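Local coordinates for protein yojF (Bacillus subtilis, PDB 1NJH) that is of unknown function but belongs to the DUF1806 family and folds into a largely beta chain that occurs in a two-chain assembly, at residues D11-Y19 and V89-M97; R22-T32 and L106-F117. One frame throughout, in Å; residues are numbered along the deposited sequence. Where two conformers were deposited one is given.

Overall arrangement
A helix that covers a sheet and two strands that build it are held by different chemistry, and this chain illustrates both. Interaction 1 is the helix-on-sheet contact: mostly buried, with apolar side chains inside and polar groups gathered at the hairpin turn. Interaction 2 is the larger and only partly buried one, a strand-to-strand pairing carried by backbone hydrogen bonds, with the second subunit packing on Leu28, Thr30, Thr32 and Leu106. The centres of interactions 1 and 2 lie about 12 Å apart. Strands 95-101 and 106-113 are neighbours in the same sheet, joined by probable hydrogen bonds of Leu95 with Ile112 and Met97 with Leu110, while helix 9-18 leads along the chain into strand 24-32.

Interaction 1: D11-Y19 and V89-M97; sequences DVQASLERY and VDEENRLLM
Helix packing on an antiparallel sheet is exemplified by Val12, Ser15 and Leu16 of helix 9-18, with Tyr19 just after it, which bear on Leu95 and selenomethionine Met97 at the start of strand 95-101. The two short axes approach to 10.1 Å and run at 131° to each other. Leu95 carries the centre of the contact: its CD2 meets Leu16 CD2 at 3.6 Å, the two chains crossing at a slant, while both its methyls press on the Ser15 hydroxyl, OG lying 3.5 Å from CD2. With OG anti to the backbone N (chi1 -177°), Ser15 thus presents its oxygen to apolar carbon. Further along, Val12 CG1 touches the selenium of Met97 at 3.9 Å. Tyr87 of strand 78-89 and Ile112 of strand 106-113 help to enclose this buried cluster.

At the other end the helix reaches the hairpin between strands 78-89 and 95-101, a type I turn from Asp90 to Asn93 with a G1 beta bulge at Asn93 and Arg94. Tyr19 passes across Leu95 obliquely, CE2 to CB 3.8 Å, and its ring edge faces the turn, where OH donates to Asn93 O; the modelled separation is very short and its exact value doubtful. The Asn93 side chain passes the ring in the reverse direction, and its ND2 is hydrogen-bonded to Glu114 OE2. Without the amide, as with an alanine here, the Glu114 carboxylate would probably lose this mate and the turn its tie to the chain just past strand 106-113. Behind the turn, Arg94 reaches round to Asp90, both NE and NH2 bonding to OD1 within the guanidinium plane; NE lies 2.9 Å from Asp90 OD1, on the syn lone pair of that oxygen, while Asp90 OD2 accepts from Arg94 N at 2.7 Å.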
loop_
_atom_site.group_PDB
_atom_site.type_symbol
_atom_site.label_atom_id
_atom_site.label_comp_id
_atom_site.label_asym_id
_atom_site.label_seq_id
_atom_site.Cartn_x
_atom_site.Cartn_y
_atom_site.Cartn_z
ATOM N N ASP A 11 -12.268 -20.295 -3.324
ATOM C CA ASP A 11 -11.080 -20.557 -4.138
ATOM C C ASP A 11 -9.979 -19.564 -3.776
ATOM O O ASP A 11 -8.809 -19.933 -3.682
ATOM C CB ASP A 11 -11.402 -20.447 -5.640
ATOM C CG ASP A 11 -10.325 -21.085 -6.533
ATOM O OD1 ASP A 11 -10.032 -20.524 -7.614
ATOM O OD2 ASP A 11 -9.778 -22.156 -6.170
ATOM N N VAL A 12 -10.354 -18.307 -3.563
ATOM C CA VAL A 12 -9.376 -17.284 -3.185
ATOM C C VAL A 12 -8.808 -17.626 -1.812
ATOM O O VAL A 12 -7.592 -17.565 -1.599
ATOM C CB VAL A 12 -10.009 -15.878 -3.128
ATOM C CG1 VAL A 12 -9.018 -14.896 -2.514
ATOM C CG2 VAL A 12 -10.379 -15.418 -4.522
ATOM N N GLN A 13 -9.691 -17.999 -0.887
ATOM C CA GLN A 13 -9.258 -18.359 0.456
ATOM C C GLN A 13 -8.247 -19.494 0.382
ATOM O O GLN A 13 -7.220 -19.468 1.051
ATOM C CB GLN A 13 -10.445 -18.791 1.320
ATOM C CG GLN A 13 -10.039 -19.177 2.736
ATOM C CD GLN A 13 -9.451 -18.006 3.515
ATOM O OE1 GLN A 13 -10.020 -16.908 3.538
ATOM N NE2 GLN A 13 -8.319 -18.238 4.166
ATOM N N ALA A 14 -8.539 -20.500 -0.434
ATOM C CA ALA A 14 -7.626 -21.626 -0.579
ATOM C C ALA A 14 -6.292 -21.159 -1.154
ATOM O O ALA A 14 -5.232 -21.649 -0.775
ATOM C CB ALA A 14 -8.244 -22.688 -1.485
ATOM N N SER A 15 -6.346 -20.205 -2.077
ATOM C CA SER A 15 -5.131 -19.684 -2.696
ATOM C C SER A 15 -4.298 -18.867 -1.700
ATOM O O SER A 15 -3.065 -18.944 -1.689
ATOM C CB SER A 15 -5.499 -18.816 -3.905
ATOM O OG SER A 15 -4.336 -18.352 -4.572
ATOM N N LEU A 16 -4.970 -18.086 -0.860
ATOM C CA LEU A 16 -4.261 -17.281 0.129
ATOM C C LEU A 16 -3.515 -18.173 1.114
ATOM O O LEU A 16 -2.354 -17.925 1.427
ATOM C CB LEU A 16 -5.230 -16.367 0.891
ATOM C CG LEU A 16 -5.920 -15.226 0.130
ATOM C CD1 LEU A 16 -7.038 -14.630 1.003
ATOM C CD2 LEU A 16 -4.921 -14.123 -0.231
ATOM N N GLU A 17 -4.173 -19.221 1.601
ATOM C CA GLU A 17 -3.539 -20.119 2.560
ATOM C C GLU A 17 -2.336 -20.817 1.934
ATOM O O GLU A 17 -1.406 -21.226 2.627
ATOM C CB GLU A 17 -4.576 -21.131 3.062
ATOM C CG GLU A 17 -5.819 -20.421 3.554
ATOM C CD GLU A 17 -6.922 -21.339 4.026
ATOM O OE1 GLU A 17 -7.062 -22.451 3.471
ATOM O OE2 GLU A 17 -7.673 -20.925 4.935
ATOM N N ARG A 18 -2.359 -20.928 0.613
ATOM C CA ARG A 18 -1.283 -21.559 -0.135
ATOM C C ARG A 18 0.038 -20.810 0.055
ATOM O O ARG A 18 1.091 -21.424 0.230
ATOM C CB ARG A 18 -1.651 -21.580 -1.619
ATOM C CG ARG A 18 -0.661 -22.283 -2.530
ATOM C CD ARG A 18 -0.956 -21.931 -3.982
ATOM N NE ARG A 18 -2.378 -22.067 -4.293
ATOM C CZ ARG A 18 -2.951 -21.603 -5.400
ATOM N NH1 ARG A 18 -2.226 -20.969 -6.310
ATOM N NH2 ARG A 18 -4.253 -21.768 -5.592
ATOM N N TYR A 19 -0.031 -19.480 0.035
ATOM C CA TYR A 19 1.158 -18.636 0.167
ATOM C C TYR A 19 1.506 -18.253 1.600
ATOM O O TYR A 19 2.468 -17.522 1.822
ATOM C CB TYR A 19 0.992 -17.332 -0.626
ATOM C CG TYR A 19 0.705 -17.504 -2.093
ATOM C CD1 TYR A 19 1.722 -17.789 -3.000
ATOM C CD2 TYR A 19 -0.597 -17.387 -2.576
ATOM C CE1 TYR A 19 1.442 -17.952 -4.363
ATOM C CE2 TYR A 19 -0.884 -17.551 -3.922
ATOM C CZ TYR A 19 0.137 -17.835 -4.810
ATOM O OH TYR A 19 -0.173 -18.022 -6.138
ATOM N N VAL A 89 -5.475 -16.991 -11.057
ATOM C CA VAL A 89 -4.189 -17.499 -10.631
ATOM C C VAL A 89 -3.568 -17.782 -11.979
ATOM O O VAL A 89 -4.050 -18.648 -12.709
ATOM C CB VAL A 89 -4.339 -18.778 -9.814
ATOM C CG1 VAL A 89 -2.974 -19.408 -9.576
ATOM C CG2 VAL A 89 -5.023 -18.447 -8.489
ATOM N N ASP A 90 -2.516 -17.044 -12.319
ATOM C CA ASP A 90 -1.890 -17.190 -13.624
ATOM C C ASP A 90 -0.936 -18.353 -13.810
ATOM O O ASP A 90 -0.712 -19.145 -12.899
ATOM C CB ASP A 90 -1.215 -15.873 -14.025
ATOM C CG ASP A 90 -0.033 -15.515 -13.150
ATOM O OD1 ASP A 90 0.370 -14.341 -13.207
ATOM O OD2 ASP A 90 0.499 -16.388 -12.427
ATOM N N GLU A 91 -0.389 -18.454 -15.019
ATOM C CA GLU A 91 0.538 -19.521 -15.372
ATOM C C GLU A 91 1.741 -19.590 -14.444
ATOM O O GLU A 91 2.353 -20.653 -14.283
ATOM C CB GLU A 91 1.010 -19.346 -16.820
ATOM C CG GLU A 91 1.514 -17.947 -17.161
ATOM C CD GLU A 91 0.391 -16.924 -17.303
ATOM O OE1 GLU A 91 0.688 -15.751 -17.619
ATOM O OE2 GLU A 91 -0.787 -17.289 -17.102
ATOM N N GLU A 92 2.082 -18.459 -13.834
ATOM C CA GLU A 92 3.214 -18.407 -12.917
ATOM C C GLU A 92 2.751 -18.666 -11.492
ATOM O O GLU A 92 3.513 -18.511 -10.537
ATOM C CB GLU A 92 3.906 -17.048 -13.013
ATOM C CG GLU A 92 4.674 -16.855 -14.311
ATOM C CD GLU A 92 5.066 -15.414 -14.544
ATOM O OE1 GLU A 92 5.688 -14.809 -13.644
ATOM O OE2 GLU A 92 4.754 -14.884 -15.632
ATOM N N ASN A 93 1.496 -19.082 -11.362
ATOM C CA ASN A 93 0.919 -19.379 -10.064
ATOM C C ASN A 93 0.901 -18.133 -9.177
ATOM O O ASN A 93 1.203 -18.200 -7.985
ATOM C CB ASN A 93 1.707 -20.493 -9.376
ATOM C CG ASN A 93 1.016 -21.004 -8.133
ATOM O OD1 ASN A 93 -0.113 -21.490 -8.193
ATOM N ND2 ASN A 93 1.691 -20.896 -6.995
ATOM N N ARG A 94 0.556 -16.994 -9.758
ATOM C CA ARG A 94 0.494 -15.771 -8.969
ATOM C C ARG A 94 -0.971 -15.425 -8.777
ATOM O O ARG A 94 -1.749 -15.422 -9.738
ATOM C CB ARG A 94 1.230 -14.627 -9.682
ATOM C CG ARG A 94 2.700 -14.904 -9.905
ATOM C CD ARG A 94 3.390 -13.739 -10.597
ATOM N NE ARG A 94 2.758 -13.389 -11.867
ATOM C CZ ARG A 94 3.241 -12.478 -12.706
ATOM N NH1 ARG A 94 4.363 -11.833 -12.407
ATOM N NH2 ARG A 94 2.598 -12.202 -13.835
ATOM N N LEU A 95 -1.356 -15.158 -7.528
ATOM C CA LEU A 95 -2.730 -14.799 -7.232
ATOM C C LEU A 95 -2.897 -13.309 -7.516
ATOM O O LEU A 95 -2.280 -12.454 -6.866
ATOM C CB LEU A 95 -3.079 -15.110 -5.762
ATOM C CG LEU A 95 -4.435 -14.620 -5.225
ATOM C CD1 LEU A 95 -5.578 -15.315 -5.969
ATOM C CD2 LEU A 95 -4.538 -14.929 -3.724
ATOM N N LEU A 96 -3.726 -13.022 -8.510
ATOM C CA LEU A 96 -4.016 -11.658 -8.937
ATOM C C LEU A 96 -5.444 -11.278 -8.588
ATOM O O LEU A 96 -6.393 -11.945 -9.004
ATOM C CB LEU A 96 -3.837 -11.531 -10.453
ATOM C CG LEU A 96 -2.569 -12.156 -11.024
ATOM C CD1 LEU A 96 -2.531 -11.901 -12.510
ATOM C CD2 LEU A 96 -1.345 -11.596 -10.336
HETATM N N MSE A 97 -5.616 -10.205 -7.824
HETATM C CA MSE A 97 -6.961 -9.783 -7.469
HETATM C C MSE A 97 -7.137 -8.303 -7.775
HETATM O O MSE A 97 -6.180 -7.524 -7.738
HETATM C CB MSE A 97 -7.215 -10.046 -5.983
HETATM C CG MSE A 97 -7.158 -11.507 -5.633
HETATM SE SE MSE A 97 -7.095 -11.738 -3.722
HETATM C CE MSE A 97 -5.232 -11.236 -3.440
#

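Interaction 2: R22-T32 and L106-F117; sequences RPVYIHLETTT and LAISLQISEKPF
Tyr25 and Pro116 meet beside the paired strands 24-32 and 106-113. The tyrosine CG stands anti to the carbonyl carbon (chi1 -70°), which brings the ring against the chain that follows Ser113; Pro116 CG then sits over one face in a CH-pi contact, 3.7 Å from the ring centroid and 21° off its normal. Beyond it the chain bends back, so that Phe117 turns a ring face to His27 CB, while its edge atom CE2 lies 3.6 Å from Tyr25 O. On the same face of the sheet His27 and Gln111 run side by side, and His27 ND1 is buried with no polar partner in the model.

The other face is mainly aliphatic, with Thr30 and Thr32 toward one end. Leu28 extends from its backbone with CG opposite N (chi1 177°), and its CD1 meets Leu110 CD1 at 3.9 Å; that same methyl of Leu110 also touches Ile26 CG2, and Val24 CG2 packs on Ile112 CG2. Before the strand begins, Arg22 NE makes a weak, long salt bridge to Glu114 OE1 (3.4 Å), the arginine's main tie being to Arg18 O.

Between the two faces, reciprocal N-H···O bonds at the hydrogen-bonded pairs Tyr25-Ser113, His27-Gln111, Glu29-Ser109 and Thr31-Ala107 make this a regular antiparallel pairing within an antiparallel beta sheet.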
loop_
_atom_site.group_PDB
_atom_site.type_symbol
_atom_site.label_atom_id
_atom_site.label_comp_id
_atom_site.label_asym_id
_atom_site.label_seq_id
_atom_site.Cartn_x
_atom_site.Cartn_y
_atom_site.Cartn_z
ATOM N N ARG A 22 5.527 -18.460 4.201
ATOM C CA ARG A 22 6.779 -18.424 3.464
ATOM C C ARG A 22 6.859 -17.048 2.819
ATOM O O ARG A 22 5.832 -16.417 2.556
ATOM C CB ARG A 22 6.840 -19.525 2.404
ATOM C CG ARG A 22 5.877 -19.391 1.242
ATOM C CD ARG A 22 6.388 -20.234 0.080
ATOM N NE ARG A 22 5.426 -20.342 -1.007
ATOM C CZ ARG A 22 4.241 -20.929 -0.888
ATOM N NH1 ARG A 22 3.882 -21.456 0.275
ATOM N NH2 ARG A 22 3.417 -20.989 -1.928
ATOM N N PRO A 23 8.080 -16.558 2.571
ATOM C CA PRO A 23 8.279 -15.241 1.960
ATOM C C PRO A 23 7.633 -15.119 0.590
ATOM O O PRO A 23 7.822 -15.979 -0.266
ATOM C CB PRO A 23 9.802 -15.129 1.878
ATOM C CG PRO A 23 10.269 -15.970 3.036
ATOM C CD PRO A 23 9.372 -17.172 2.925
ATOM N N VAL A 24 6.857 -14.058 0.389
ATOM C CA VAL A 24 6.228 -13.820 -0.901
ATOM C C VAL A 24 6.364 -12.349 -1.244
ATOM O O VAL A 24 6.737 -11.539 -0.398
ATOM C CB VAL A 24 4.728 -14.224 -0.911
ATOM C CG1 VAL A 24 4.615 -15.732 -0.736
ATOM C CG2 VAL A 24 3.955 -13.475 0.179
ATOM N N TYR A 25 6.116 -12.020 -2.503
ATOM C CA TYR A 25 6.195 -10.640 -2.939
ATOM C C TYR A 25 4.781 -10.128 -3.132
ATOM O O TYR A 25 3.914 -10.845 -3.628
ATOM C CB TYR A 25 6.958 -10.541 -4.259
ATOM C CG TYR A 25 8.429 -10.826 -4.098
ATOM C CD1 TYR A 25 8.912 -12.133 -4.150
ATOM C CD2 TYR A 25 9.332 -9.794 -3.861
ATOM C CE1 TYR A 25 10.263 -12.403 -3.975
ATOM C CE2 TYR A 25 10.686 -10.055 -3.677
ATOM C CZ TYR A 25 11.141 -11.362 -3.739
ATOM O OH TYR A 25 12.480 -11.630 -3.578
ATOM N N ILE A 26 4.557 -8.874 -2.768
ATOM C CA ILE A 26 3.245 -8.288 -2.901
ATOM C C ILE A 26 3.215 -7.005 -3.744
ATOM O O ILE A 26 4.155 -6.190 -3.714
ATOM C CB ILE A 26 2.666 -7.988 -1.474
ATOM C CG1 ILE A 26 2.385 -9.324 -0.763
ATOM C CG2 ILE A 26 1.417 -7.102 -1.563
ATOM C CD1 ILE A 26 1.626 -9.218 0.505
ATOM N N HIS A 27 2.157 -6.874 -4.533
ATOM C CA HIS A 27 1.916 -5.664 -5.290
ATOM C C HIS A 27 0.556 -5.186 -4.762
ATOM O O HIS A 27 -0.415 -5.950 -4.779
ATOM C CB HIS A 27 1.801 -5.914 -6.795
ATOM C CG HIS A 27 1.612 -4.651 -7.574
ATOM N ND1 HIS A 27 0.370 -4.133 -7.875
ATOM C CD2 HIS A 27 2.514 -3.748 -8.022
ATOM C CE1 HIS A 27 0.519 -2.964 -8.476
ATOM N NE2 HIS A 27 1.810 -2.708 -8.576
ATOM N N LEU A 28 0.486 -3.946 -4.276
ATOM C CA LEU A 28 -0.758 -3.376 -3.756
ATOM C C LEU A 28 -0.814 -1.973 -4.303
ATOM O O LEU A 28 0.072 -1.163 -4.037
ATOM C CB LEU A 28 -0.747 -3.340 -2.231
ATOM C CG LEU A 28 -1.986 -2.699 -1.590
ATOM C CD1 LEU A 28 -3.241 -3.489 -1.947
ATOM C CD2 LEU A 28 -1.787 -2.628 -0.082
ATOM N N GLU A 29 -1.861 -1.686 -5.059
ATOM C CA GLU A 29 -1.978 -0.392 -5.713
ATOM C C GLU A 29 -3.423 0.104 -5.774
ATOM O O GLU A 29 -4.360 -0.689 -5.914
ATOM C CB GLU A 29 -1.394 -0.537 -7.135
ATOM C CG GLU A 29 -1.659 0.625 -8.100
ATOM C CD GLU A 29 -1.018 0.416 -9.479
ATOM O OE1 GLU A 29 -0.772 -0.746 -9.875
ATOM O OE2 GLU A 29 -0.769 1.424 -10.186
ATOM N N THR A 30 -3.586 1.418 -5.657
ATOM C CA THR A 30 -4.901 2.055 -5.745
ATOM C C THR A 30 -4.769 3.193 -6.750
ATOM O O THR A 30 -3.800 3.947 -6.726
ATOM C CB THR A 30 -5.400 2.629 -4.376
ATOM O OG1 THR A 30 -4.423 3.509 -3.811
ATOM C CG2 THR A 30 -5.661 1.509 -3.406
ATOM N N THR A 31 -5.751 3.306 -7.631
ATOM C CA THR A 31 -5.740 4.338 -8.665
ATOM C C THR A 31 -7.089 5.049 -8.701
ATOM O O THR A 31 -8.076 4.538 -8.178
ATOM C CB THR A 31 -5.488 3.715 -10.041
ATOM O OG1 THR A 31 -6.459 2.688 -10.272
ATOM C CG2 THR A 31 -4.094 3.105 -10.108
ATOM N N THR A 32 -7.124 6.226 -9.323
ATOM C CA THR A 32 -8.362 6.997 -9.430
ATOM C C THR A 32 -8.427 7.762 -10.746
ATOM O O THR A 32 -7.486 7.737 -11.540
ATOM C CB THR A 32 -8.499 8.024 -8.290
ATOM O OG1 THR A 32 -7.464 9.008 -8.402
ATOM C CG2 THR A 32 -8.396 7.333 -6.944
ATOM N N LEU A 106 -12.694 4.442 -8.795
ATOM C CA LEU A 106 -11.659 3.968 -7.889
ATOM C C LEU A 106 -11.296 2.548 -8.294
ATOM O O LEU A 106 -12.167 1.745 -8.618
ATOM C CB LEU A 106 -12.171 3.976 -6.451
ATOM C CG LEU A 106 -11.178 4.314 -5.332
ATOM C CD1 LEU A 106 -11.807 3.910 -4.005
ATOM C CD2 LEU A 106 -9.856 3.589 -5.527
ATOM N N ALA A 107 -10.007 2.239 -8.288
ATOM C CA ALA A 107 -9.572 0.904 -8.648
ATOM C C ALA A 107 -8.542 0.417 -7.653
ATOM O O ALA A 107 -7.797 1.211 -7.054
ATOM C CB ALA A 107 -8.976 0.894 -10.055
ATOM N N ILE A 108 -8.504 -0.895 -7.482
ATOM C CA ILE A 108 -7.564 -1.494 -6.559
ATOM C C ILE A 108 -7.039 -2.805 -7.096
ATOM O O ILE A 108 -7.725 -3.521 -7.831
ATOM C CB ILE A 108 -8.210 -1.721 -5.184
ATOM C CG1 ILE A 108 -7.177 -2.315 -4.225
ATOM C CG2 ILE A 108 -9.442 -2.627 -5.330
ATOM C CD1 ILE A 108 -7.549 -2.174 -2.782
ATOM N N SER A 109 -5.804 -3.111 -6.722
ATOM C CA SER A 109 -5.147 -4.329 -7.152
ATOM C C SER A 109 -4.289 -4.874 -6.025
ATOM O O SER A 109 -3.560 -4.117 -5.387
ATOM C CB SER A 109 -4.269 -4.034 -8.382
ATOM O OG SER A 109 -3.436 -5.134 -8.699
ATOM N N LEU A 110 -4.425 -6.175 -5.754
ATOM C CA LEU A 110 -3.609 -6.859 -4.743
ATOM C C LEU A 110 -3.152 -8.129 -5.435
ATOM O O LEU A 110 -3.979 -8.924 -5.906
ATOM C CB LEU A 110 -4.404 -7.203 -3.470
ATOM C CG LEU A 110 -3.599 -8.021 -2.437
ATOM C CD1 LEU A 110 -2.383 -7.243 -1.928
ATOM C CD2 LEU A 110 -4.521 -8.414 -1.256
ATOM N N GLN A 111 -1.836 -8.302 -5.537
ATOM C CA GLN A 111 -1.253 -9.464 -6.198
ATOM C C GLN A 111 -0.177 -10.088 -5.297
ATOM O O GLN A 111 0.589 -9.374 -4.648
ATOM C CB GLN A 111 -0.627 -9.037 -7.531
ATOM C CG GLN A 111 -1.511 -8.143 -8.411
ATOM C CD GLN A 111 -0.877 -7.907 -9.777
ATOM O OE1 GLN A 111 0.343 -7.901 -9.901
ATOM N NE2 GLN A 111 -1.700 -7.713 -10.796
ATOM N N ILE A 112 -0.116 -11.420 -5.285
ATOM C CA ILE A 112 0.823 -12.172 -4.457
ATOM C C ILE A 112 1.577 -13.167 -5.334
ATOM O O ILE A 112 0.957 -13.889 -6.109
ATOM C CB ILE A 112 0.045 -12.946 -3.350
ATOM C CG1 ILE A 112 -0.827 -11.960 -2.564
ATOM C CG2 ILE A 112 1.017 -13.696 -2.448
ATOM C CD1 ILE A 112 -1.755 -12.574 -1.530
ATOM N N SER A 113 2.898 -13.216 -5.175
ATOM C CA SER A 113 3.750 -14.107 -5.962
ATOM C C SER A 113 4.948 -14.596 -5.161
ATOM O O SER A 113 5.421 -13.914 -4.256
ATOM C CB SER A 113 4.244 -13.366 -7.209
ATOM O OG SER A 113 5.072 -14.195 -8.025
ATOM N N GLU A 114 5.443 -15.785 -5.497
ATOM C CA GLU A 114 6.603 -16.332 -4.822
ATOM C C GLU A 114 7.865 -15.663 -5.375
ATOM O O GLU A 114 8.930 -15.711 -4.763
ATOM C CB GLU A 114 6.670 -17.844 -5.038
ATOM C CG GLU A 114 5.391 -18.564 -4.650
ATOM C CD GLU A 114 5.433 -20.047 -4.961
ATOM O OE1 GLU A 114 6.232 -20.765 -4.326
ATOM O OE2 GLU A 114 4.667 -20.492 -5.845
ATOM N N LYS A 115 7.737 -15.024 -6.533
ATOM C CA LYS A 115 8.870 -14.347 -7.151
ATOM C C LYS A 115 8.542 -12.882 -7.408
ATOM O O LYS A 115 7.379 -12.513 -7.490
ATOM C CB LYS A 115 9.221 -15.013 -8.481
ATOM C CG LYS A 115 9.724 -16.432 -8.358
ATOM C CD LYS A 115 9.960 -17.011 -9.739
ATOM C CE LYS A 115 10.367 -18.468 -9.676
ATOM N NZ LYS A 115 10.487 -19.025 -11.053
ATOM N N PRO A 116 9.570 -12.029 -7.547
ATOM C CA PRO A 116 9.359 -10.601 -7.802
ATOM C C PRO A 116 8.506 -10.344 -9.041
ATOM O O PRO A 116 8.579 -11.075 -10.042
ATOM C CB PRO A 116 10.785 -10.069 -8.000
ATOM C CG PRO A 116 11.597 -10.960 -7.136
ATOM C CD PRO A 116 11.010 -12.322 -7.421
ATOM N N PHE A 117 7.701 -9.293 -8.985
ATOM C CA PHE A 117 6.892 -8.919 -10.135
ATOM C C PHE A 117 7.778 -8.071 -11.049
ATOM O O PHE A 117 8.471 -7.177 -10.575
ATOM C CB PHE A 117 5.712 -8.058 -9.696
ATOM C CG PHE A 117 4.626 -8.820 -9.014
ATOM C CD1 PHE A 117 3.658 -9.480 -9.759
ATOM C CD2 PHE A 117 4.587 -8.908 -7.623
ATOM C CE1 PHE A 117 2.656 -10.227 -9.126
ATOM C CE2 PHE A 117 3.593 -9.647 -6.981
ATOM C CZ PHE A 117 2.632 -10.306 -7.728
HETATM O O HOH W 1 7.918 -19.976 -2.641
HETATM O O HOH W 2 9.627 -16.021 -2.333
#